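Petrobactin biosynthesis protein AsbB (Bacillus anthracis, PDB 3TO3) condenses spermidine with citryl-spermidine intermediates at the expense of ATP in the biosynthesis of petrobactin, a siderophore that serves iron acquisition and virulence. Local coordinates at residues Y175-N178 with F179-G182; S257-A260 with E261-Q264; L287-V290 with T291-K294. One frame throughout, in Å; residues are numbered along the deposited sequence.

Contact 1 of 3, residues Y175-N178 with F179-G182; sequences YRDN and FRYG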
ATOM      1  N   TYR B 175     -10.331  -8.396   0.688  1.00 46.67           N
ATOM      2  CA  TYR B 175     -11.185  -9.453   1.229  1.00 40.54           C
ATOM      3  C   TYR B 175     -10.809 -10.886   0.795  1.00 42.55           C
ATOM      4  O   TYR B 175     -10.902 -11.820   1.596  1.00 40.67           O
ATOM      5  CB  TYR B 175     -12.663  -9.169   1.001  1.00 43.97           C
ATOM      6  CG  TYR B 175     -13.237  -9.580  -0.347  1.00 51.18           C
ATOM      7  CD1 TYR B 175     -13.746 -10.861  -0.557  1.00 49.08           C
ATOM      8  CD2 TYR B 175     -13.340  -8.666  -1.386  1.00 51.28           C
ATOM      9  CE1 TYR B 175     -14.308 -11.226  -1.787  1.00 52.57           C
ATOM     10  CE2 TYR B 175     -13.894  -9.018  -2.608  1.00 50.93           C
ATOM     11  CZ  TYR B 175     -14.372 -10.293  -2.815  1.00 50.52           C
ATOM     12  OH  TYR B 175     -14.927 -10.625  -4.040  1.00 44.89           O
ATOM     13  N   ARG B 176     -10.371 -11.044  -0.452  1.00 36.09           N
ATOM     14  CA  ARG B 176     -10.108 -12.364  -1.007  1.00 44.46           C
ATOM     15  C   ARG B 176      -8.881 -13.018  -0.370  1.00 51.42           C
ATOM     16  O   ARG B 176      -8.937 -14.160   0.070  1.00 49.87           O
ATOM     17  CB  ARG B 176      -9.987 -12.274  -2.523  1.00 45.99           C
ATOM     18  CG  ARG B 176     -10.283 -13.566  -3.247  1.00 63.24           C
ATOM     19  CD  ARG B 176     -10.618 -13.309  -4.715  1.00 73.63           C
ATOM     20  NE  ARG B 176     -12.013 -12.931  -4.871  1.00 79.15           N
ATOM     21  CZ  ARG B 176     -13.006 -13.814  -4.835  1.00 78.44           C
ATOM     22  NH1 ARG B 176     -12.731 -15.101  -4.647  1.00 80.61           N
ATOM     23  NH2 ARG B 176     -14.263 -13.420  -4.972  1.00 65.62           N
ATOM     24  N   ASP B 177      -7.776 -12.277  -0.295  1.00 52.18           N
ATOM     25  CA  ASP B 177      -6.619 -12.729   0.454  1.00 48.38           C
ATOM     26  C   ASP B 177      -6.960 -12.988   1.919  1.00 46.11           C
ATOM     27  O   ASP B 177      -6.425 -13.911   2.542  1.00 40.82           O
ATOM     28  CB  ASP B 177      -5.478 -11.714   0.355  1.00 38.89           C
ATOM     29  CG  ASP B 177      -4.697 -11.832  -0.959  1.00 52.73           C
ATOM     30  OD1 ASP B 177      -4.630 -12.942  -1.549  1.00 51.68           O
ATOM     31  OD2 ASP B 177      -4.142 -10.799  -1.390  1.00 62.54           O
ATOM     32  N   ASN B 178      -7.847 -12.174   2.474  1.00 40.19           N
ATOM     33  CA  ASN B 178      -8.208 -12.341   3.875  1.00 44.28           C
ATOM     34  C   ASN B 178      -8.882 -13.708   4.089  1.00 49.34           C
ATOM     35  O   ASN B 178      -8.546 -14.446   5.043  1.00 50.20           O
ATOM     36  CB  ASN B 178      -9.124 -11.202   4.372  1.00 39.02           C
ATOM     37  CG  ASN B 178      -9.344 -11.271   5.843  1.00 43.86           C
ATOM     38  OD1 ASN B 178      -8.357 -11.231   6.619  1.00 37.04           O
ATOM     39  ND2 ASN B 178     -10.615 -11.448   6.263  1.00 36.87           N
ATOM     40  N   PHE B 179      -9.831 -14.026   3.201  1.00 37.06           N
ATOM     41  CA  PHE B 179     -10.455 -15.343   3.151  1.00 40.35           C
ATOM     42  C   PHE B 179      -9.420 -16.470   3.010  1.00 48.70           C
ATOM     43  O   PHE B 179      -9.575 -17.531   3.608  1.00 47.53           O
ATOM     44  CB  PHE B 179     -11.429 -15.437   2.000  1.00 44.62           C
ATOM     45  CG  PHE B 179     -12.817 -14.996   2.343  1.00 53.50           C
ATOM     46  CD1 PHE B 179     -13.347 -15.220   3.590  1.00 54.93           C
ATOM     47  CD2 PHE B 179     -13.592 -14.358   1.412  1.00 53.99           C
ATOM     48  CE1 PHE B 179     -14.638 -14.799   3.888  1.00 48.70           C
ATOM     49  CE2 PHE B 179     -14.872 -13.944   1.712  1.00 49.08           C
ATOM     50  CZ  PHE B 179     -15.393 -14.166   2.949  1.00 41.90           C
ATOM     51  N   ARG B 180      -8.382 -16.244   2.214  1.00 49.29           N
ATOM     52  CA  ARG B 180      -7.422 -17.300   1.960  1.00 56.36           C
ATOM     53  C   ARG B 180      -6.493 -17.543   3.137  1.00 54.45           C
ATOM     54  O   ARG B 180      -6.258 -18.674   3.519  1.00 51.18           O
ATOM     55  CB  ARG B 180      -6.599 -17.002   0.693  1.00 57.64           C
ATOM     56  CG  ARG B 180      -7.317 -17.300  -0.611  1.00 64.79           C
ATOM     57  CD  ARG B 180      -6.358 -17.296  -1.838  1.00 89.17           C
ATOM     58  NE  ARG B 180      -6.133 -15.951  -2.366  1.00 87.82           N
ATOM     59  CZ  ARG B 180      -6.774 -15.417  -3.406  1.00 81.51           C
ATOM     60  NH1 ARG B 180      -7.692 -16.124  -4.067  1.00 79.31           N
ATOM     61  NH2 ARG B 180      -6.492 -14.167  -3.790  1.00 72.93           N
ATOM     62  N   TYR B 181      -5.870 -16.475   3.617  1.00 53.95           N
ATOM     63  CA  TYR B 181      -4.872 -16.583   4.666  1.00 51.50           C
ATOM     64  C   TYR B 181      -5.242 -16.231   6.095  1.00 50.04           C
ATOM     65  O   TYR B 181      -4.448 -16.490   7.006  1.00 47.53           O
ATOM     66  CB  TYR B 181      -3.637 -15.800   4.235  1.00 45.76           C
ATOM     67  CG  TYR B 181      -3.221 -16.241   2.883  1.00 41.82           C
ATOM     68  CD1 TYR B 181      -2.764 -17.549   2.673  1.00 44.33           C
ATOM     69  CD2 TYR B 181      -3.302 -15.386   1.801  1.00 41.72           C
ATOM     70  CE1 TYR B 181      -2.398 -17.990   1.397  1.00 50.73           C
ATOM     71  CE2 TYR B 181      -2.925 -15.807   0.521  1.00 44.03           C
ATOM     72  CZ  TYR B 181      -2.474 -17.103   0.324  1.00 46.45           C
ATOM     73  OH  TYR B 181      -2.124 -17.512  -0.938  1.00 54.06           O
ATOM     74  N   GLY B 182      -6.444 -15.691   6.314  1.00 49.99           N
ATOM     75  CA  GLY B 182      -6.821 -15.270   7.654  1.00 34.28           C
ATOM     76  C   GLY B 182      -6.974 -16.524   8.499  1.00 48.49           C
ATOM     77  O   GLY B 182      -7.548 -17.533   8.056  1.00 47.62           O
TER
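Asp-177 and Arg-180 are joined by a salt bridge one turn apart on helix 175-181. Arg-180 bends at chi3 (-84°), which swings its guanidinium back along the helix, and NH2 meets Asp-177 OD1 at 3.2 Å. The bond lies in the guanidinium plane but reaches the carboxylate from above; a weak second bond runs from Arg-180 NE to the same oxygen. Arg-180 NH1 also rests 3.7 Å from Arg-176 CG, and Arg-176 O lies over one face of the guanidinium.

On another side of the helix, Tyr-175 has its CG wedged between the backbone N and the carbonyl carbon (chi1 84°). Its CD1 meets Phe-179 CE2 at 4.0 Å, with the phenylalanine carbon at the edge of the tyrosine ring. Arg-176 NH2 bonds to Tyr-175 OH at 3.0 Å and also forms a salt bridge with Asp-5.

Regular i to i+4 bonds run through to Gly-182 N on Asn-178 O, where the helix ends beside ATP-binding Met-284. Tyr-175 and Phe-179 pack on helices 6-15 and 115-138, Tyr-181 meets His-247 edge-to-face, and Glu-252 of the second subunit weakly bonds Tyr-175 OH.

Contact 2 of 3, residues S257-A260 with E261-Q264; sequences SNYA and EDIQ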
ATOM      1  N   SER B 257       7.760  -9.630  -6.896  1.00 43.24           N
ATOM      2  CA  SER B 257       7.744  -8.302  -7.478  1.00 43.22           C
ATOM      3  C   SER B 257       8.902  -7.439  -7.005  1.00 50.38           C
ATOM      4  O   SER B 257       9.328  -6.553  -7.733  1.00 56.15           O
ATOM      5  CB  SER B 257       6.413  -7.603  -7.233  1.00 48.67           C
ATOM      6  OG  SER B 257       6.161  -7.512  -5.847  1.00 47.39           O
ATOM      7  N   ASN B 258       9.356  -7.622  -5.765  1.00 45.42           N
ATOM      8  CA  ASN B 258      10.483  -6.815  -5.261  1.00 47.10           C
ATOM      9  C   ASN B 258      11.904  -7.396  -5.371  1.00 46.29           C
ATOM     10  O   ASN B 258      12.883  -6.747  -5.040  1.00 44.58           O
ATOM     11  CB  ASN B 258      10.224  -6.430  -3.804  1.00 42.62           C
ATOM     12  CG  ASN B 258       9.024  -5.490  -3.650  1.00 44.30           C
ATOM     13  OD1 ASN B 258       7.904  -5.927  -3.393  1.00 46.42           O
ATOM     14  ND2 ASN B 258       9.273  -4.202  -3.767  1.00 51.13           N
ATOM     15  N   TYR B 259      11.985  -8.675  -5.673  1.00 47.95           N
ATOM     16  CA  TYR B 259      13.237  -9.382  -5.908  1.00 47.70           C
ATOM     17  C   TYR B 259      13.591  -9.696  -7.330  1.00 47.14           C
ATOM     18  O   TYR B 259      14.346 -10.649  -7.550  1.00 47.84           O
ATOM     19  CB  TYR B 259      13.457 -10.570  -5.006  1.00 46.60           C
ATOM     20  CG  TYR B 259      13.471 -10.280  -3.530  1.00 49.40           C
ATOM     21  CD1 TYR B 259      12.337  -9.793  -2.878  1.00 47.93           C
ATOM     22  CD2 TYR B 259      14.599 -10.556  -2.766  1.00 50.39           C
ATOM     23  CE1 TYR B 259      12.345  -9.571  -1.504  1.00 49.69           C
ATOM     24  CE2 TYR B 259      14.610 -10.356  -1.391  1.00 52.23           C
ATOM     25  CZ  TYR B 259      13.485  -9.873  -0.763  1.00 51.76           C
ATOM     26  OH  TYR B 259      13.505  -9.676   0.602  1.00 48.37           O
ATOM     27  N   ALA B 260      12.871  -9.109  -8.277  1.00 36.71           N
ATOM     28  CA  ALA B 260      13.081  -9.474  -9.667  1.00 41.94           C
ATOM     29  C   ALA B 260      14.567  -9.537 -10.016  1.00 44.14           C
ATOM     30  O   ALA B 260      14.999 -10.424 -10.737  1.00 55.21           O
ATOM     31  CB  ALA B 260      12.368  -8.488 -10.605  1.00 40.22           C
ATOM     32  N   GLU B 261      15.366  -8.614  -9.522  1.00 43.33           N
ATOM     33  CA  GLU B 261      16.766  -8.628  -9.949  1.00 49.26           C
ATOM     34  C   GLU B 261      17.530  -9.857  -9.376  1.00 47.71           C
ATOM     35  O   GLU B 261      18.391 -10.417 -10.024  1.00 46.77           O
ATOM     36  CB  GLU B 261      17.436  -7.278  -9.662  1.00 53.94           C
ATOM     37  CG  GLU B 261      18.642  -7.335  -8.747  1.00 82.18           C
ATOM     38  CD  GLU B 261      18.916  -6.013  -8.018  1.00 93.40           C
ATOM     39  OE1 GLU B 261      18.018  -5.127  -7.999  1.00 94.54           O
ATOM     40  OE2 GLU B 261      20.036  -5.875  -7.462  1.00 91.96           O
ATOM     41  N   ASP B 262      17.168 -10.295  -8.184  1.00 40.56           N
ATOM     42  CA  ASP B 262      17.719 -11.518  -7.601  1.00 48.59           C
ATOM     43  C   ASP B 262      17.225 -12.748  -8.361  1.00 49.16           C
ATOM     44  O   ASP B 262      17.950 -13.700  -8.539  1.00 48.07           O
ATOM     45  CB  ASP B 262      17.305 -11.649  -6.118  1.00 50.49           C
ATOM     46  CG  ASP B 262      17.504 -10.362  -5.335  1.00 53.86           C
ATOM     47  OD1 ASP B 262      18.404 -10.323  -4.468  1.00 53.95           O
ATOM     48  OD2 ASP B 262      16.764  -9.383  -5.598  1.00 51.74           O
ATOM     49  N   ILE B 263      15.970 -12.752  -8.780  1.00 48.45           N
ATOM     50  CA  ILE B 263      15.495 -13.869  -9.581  1.00 41.30           C
ATOM     51  C   ILE B 263      16.241 -13.927 -10.913  1.00 42.22           C
ATOM     52  O   ILE B 263      16.640 -14.982 -11.363  1.00 46.23           O
ATOM     53  CB  ILE B 263      13.977 -13.798  -9.764  1.00 40.77           C
ATOM     54  CG1 ILE B 263      13.295 -14.106  -8.430  1.00 33.66           C
ATOM     55  CG2 ILE B 263      13.504 -14.765 -10.846  1.00 40.48           C
ATOM     56  CD1 ILE B 263      11.820 -13.675  -8.341  1.00 39.85           C
ATOM     57  N   GLN B 264      16.445 -12.773 -11.530  1.00 41.97           N
ATOM     58  CA  GLN B 264      17.169 -12.677 -12.793  1.00 41.50           C
ATOM     59  C   GLN B 264      18.599 -13.260 -12.732  1.00 47.54           C
ATOM     60  O   GLN B 264      19.044 -13.950 -13.645  1.00 50.14           O
ATOM     61  CB  GLN B 264      17.214 -11.203 -13.250  1.00 39.22           C
ATOM     62  CG  GLN B 264      18.420 -10.827 -14.140  1.00 49.09           C
ATOM     63  CD  GLN B 264      18.295 -11.435 -15.480  1.00 60.17           C
ATOM     64  OE1 GLN B 264      17.186 -11.800 -15.878  1.00 66.69           O
ATOM     65  NE2 GLN B 264      19.417 -11.570 -16.204  1.00 58.68           N
TER
HETATM   66  O   HOH W   1      14.831  -6.109  -7.718  1.00 54.15           O
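Tyr-259 and Asp-262 meet where one helix gives way to the next: Tyr-259 leaves the helical conformation after helix 248-258 and holds the N-cap position of helix 260-264. The hydrogen bonds that start the new helix are backbone ones. Ile-263 N donates to Tyr-259 O at 2.9 Å, with an N-H...O angle of 162°, and Gln-264 N donates to Ala-260 O, also at 2.9 Å. Tyr-259 enters this bonding through its carbonyl, while its ring touches the carboxylate of Asp-262.

Between the side chains of the two segments there is contact but no bond. Asp-262 has CG anti to its own carbonyl carbon (chi1 -47°), which carries OD2 back over the preceding turn, 3.6 Å from Tyr-259 CB. The carboxylate and the ring are inclined at 53°, and OD2 meets the ring obliquely. Ile-263 CG1 rests 3.7 Å from Tyr-259 O. Asp-262 OD2 comes 3.4 Å from that same Tyr-259 O, two acceptors side by side without a bond. The other carboxylate oxygen, OD1, is bonded to Tyr-355 OH.

Water completes the polar links. One molecule accepts from Glu-261 N at 3.1 Å and donates weakly to Asn-258 O and to Glu-261 OE1, bridging the last turn of the old helix and the first of the new.

Strand 268-273 lies against this junction: Ile-268 touches Tyr-259, Asp-262 and Ile-263, while the tyrosine also packs on the loop at Thr-362, Ser-365 and Leu-366. The second subunit contributes Ile-15 against Ile-263 and Tyr-20 against Glu-261, so the helix pair forms part of the homodimer interface.

Contact 3 of 3, residues L287-V290 with T291-K294; sequences LRNV and TNPK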
ATOM      1  N   LEU B 287       3.009 -20.952  11.065  1.00 43.65           N
ATOM      2  CA  LEU B 287       2.204 -21.984  10.459  1.00 40.17           C
ATOM      3  C   LEU B 287       2.491 -23.339  11.099  1.00 49.03           C
ATOM      4  O   LEU B 287       3.665 -23.708  11.317  1.00 51.65           O
ATOM      5  CB  LEU B 287       2.487 -22.035   8.956  1.00 41.23           C
ATOM      6  CG  LEU B 287       2.449 -20.672   8.246  1.00 43.84           C
ATOM      7  CD1 LEU B 287       3.097 -20.755   6.870  1.00 49.06           C
ATOM      8  CD2 LEU B 287       1.036 -20.194   8.112  1.00 43.70           C
ATOM      9  N   ARG B 288       1.421 -24.068  11.415  0.65 41.35           N
ATOM     10  CA  ARG B 288       1.532 -25.419  11.936  0.65 42.86           C
ATOM     11  C   ARG B 288       1.419 -26.407  10.783  0.65 46.90           C
ATOM     12  O   ARG B 288       0.787 -26.128   9.762  0.65 48.29           O
ATOM     13  CB  ARG B 288       0.478 -25.703  13.013  0.65 46.35           C
ATOM     14  CG  ARG B 288      -0.952 -25.487  12.582  0.65 48.25           C
ATOM     15  CD  ARG B 288      -1.961 -25.999  13.618  0.65 50.05           C
ATOM     16  NE  ARG B 288      -2.651 -27.202  13.157  0.65 50.14           N
ATOM     17  CZ  ARG B 288      -3.906 -27.231  12.736  0.65 55.36           C
ATOM     18  NH1 ARG B 288      -4.638 -26.124  12.739  0.65 57.58           N
ATOM     19  NH2 ARG B 288      -4.434 -28.378  12.340  0.65 59.84           N
ATOM     20  N   ASN B 289       2.089 -27.541  10.915  1.00 44.47           N
ATOM     21  CA  ASN B 289       2.021 -28.544   9.892  1.00 43.05           C
ATOM     22  C   ASN B 289       0.753 -29.349  10.167  1.00 52.13           C
ATOM     23  O   ASN B 289       0.609 -29.953  11.227  1.00 51.61           O
ATOM     24  CB  ASN B 289       3.287 -29.390  10.004  1.00 52.62           C
ATOM     25  CG  ASN B 289       3.402 -30.413   8.919  1.00 50.34           C
ATOM     26  OD1 ASN B 289       2.435 -31.085   8.597  1.00 49.56           O
ATOM     27  ND2 ASN B 289       4.596 -30.547   8.349  1.00 47.92           N
ATOM     28  N   VAL B 290      -0.189 -29.324   9.229  1.00 50.98           N
ATOM     29  CA  VAL B 290      -1.490 -29.970   9.436  1.00 49.54           C
ATOM     30  C   VAL B 290      -1.400 -31.473   9.185  1.00 54.16           C
ATOM     31  O   VAL B 290      -2.086 -32.276   9.813  1.00 64.10           O
ATOM     32  CB  VAL B 290      -2.562 -29.419   8.479  1.00 46.21           C
ATOM     33  CG1 VAL B 290      -3.857 -30.132   8.705  1.00 54.22           C
ATOM     34  CG2 VAL B 290      -2.765 -27.958   8.691  1.00 45.32           C
ATOM     35  N   THR B 291      -0.561 -31.822   8.227  1.00 54.35           N
ATOM     36  CA  THR B 291      -0.375 -33.179   7.772  1.00 59.71           C
ATOM     37  C   THR B 291       0.363 -33.991   8.826  1.00 62.61           C
ATOM     38  O   THR B 291       0.073 -35.167   9.023  1.00 60.62           O
ATOM     39  CB  THR B 291       0.465 -33.178   6.485  1.00 66.58           C
ATOM     40  OG1 THR B 291      -0.157 -32.333   5.499  1.00 69.01           O
ATOM     41  CG2 THR B 291       0.615 -34.589   5.940  1.00 64.09           C
ATOM     42  N   ASN B 292       1.322 -33.362   9.497  1.00 60.41           N
ATOM     43  CA  ASN B 292       2.127 -34.046  10.508  1.00 63.83           C
ATOM     44  C   ASN B 292       2.317 -33.183  11.768  1.00 58.91           C
ATOM     45  O   ASN B 292       3.315 -32.476  11.909  1.00 55.67           O
ATOM     46  CB  ASN B 292       3.488 -34.470   9.927  1.00 62.98           C
ATOM     47  CG  ASN B 292       3.362 -35.486   8.786  1.00 66.85           C
ATOM     48  OD1 ASN B 292       3.671 -35.181   7.632  1.00 76.92           O
ATOM     49  ND2 ASN B 292       2.928 -36.696   9.110  1.00 57.48           N
ATOM     50  N   PRO B 293       1.349 -33.243  12.686  1.00 53.93           N
ATOM     51  CA  PRO B 293       1.281 -32.330  13.839  1.00 49.06           C
ATOM     52  C   PRO B 293       2.518 -32.332  14.735  1.00 52.05           C
ATOM     53  O   PRO B 293       2.747 -31.346  15.434  1.00 50.78           O
ATOM     54  CB  PRO B 293       0.057 -32.819  14.601  1.00 59.80           C
ATOM     55  CG  PRO B 293      -0.798 -33.496  13.533  1.00 61.81           C
ATOM     56  CD  PRO B 293       0.187 -34.147  12.611  1.00 57.10           C
ATOM     57  N   LYS B 294       3.324 -33.387  14.714  1.00 56.59           N
ATOM     58  CA  LYS B 294       4.536 -33.380  15.547  1.00 58.23           C
ATOM     59  C   LYS B 294       5.667 -32.562  14.911  1.00 51.31           C
ATOM     60  O   LYS B 294       6.609 -32.148  15.580  1.00 52.20           O
ATOM     61  CB  LYS B 294       5.024 -34.798  15.845  1.00 62.54           C
ATOM     62  CG  LYS B 294       3.966 -35.726  16.438  1.00 79.91           C
ATOM     63  CD  LYS B 294       3.626 -35.356  17.869  1.00 88.39           C
ATOM     64  CE  LYS B 294       3.108 -36.578  18.652  1.00 99.97           C
ATOM     65  NZ  LYS B 294       4.185 -37.529  19.083  1.00101.73           N
TER
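Asn-289, the last residue of strand 286-289, folds its side chain over the turn that follows and holds it from within. CG stands opposite the backbone N across the CA-CB bond (chi1 -175°), a setting that brings OD1 over the amides of the next residues.

Thr-291 comes first. Its N lies 3.1 Å from Asn-289 OD1 and its CB 3.6 Å from the same oxygen. The hydroxyl OG1 is engaged elsewhere, accepting from Asp-277 N.

At Asn-292 the turn is pinned: its N donates to Asn-289 OD1 at 2.7 Å, with an N-H...O angle of 153°. The donor stands 45° out of the plane of the Asn-289 side-chain amide. A side-chain oxygen gripping the N-H three residues on resembles an N-cap, and Val-290 and Thr-291 do have helical backbone angles, but no helix follows. Asn-292 O then comes 3.6 Å from Asn-289 CB.

Pro-293 closes the bend. Its CA approaches Asn-289 O at 3.6 Å in a CA-H...O contact, and its ring carbons CG and CD skirt Val-290 O at 4.1 Å.

The turn belongs to the loop of a beta hairpin, at the surface, between antiparallel strands 286-289 and 297-306. Strand 278-280 flanks the first of these, with Tyr-278 against Asn-289 and Cys-279 against Val-290. Just before it, Asp-276 accepts from Asn-289 ND2, so both ends of that amide are tied, and beyond the bend Pro-293 O is bonded to Ser-373 OG.

All three contacts are local, yet their settings differ. Contacts 1 and 2 are partly buried and both touch the second subunit, whereas contact 3 lies at the surface and meets no other chain. Contact 1 stays on one helix, contact 2 spans a break between two, and contact 3 leaves a strand for a loop. Their chemistry differs too: a salt bridge and ring packing in 175-182, the first backbone bonds of a new helix with a bridging water in 257-264, and a side-chain-to-backbone bond in 287-294. Contact 1 alone ends beside an ATP-binding residue. The centres of contacts 1 and 3 are 20 Å apart, those of contacts 2 and 3 31 Å, and none touches another.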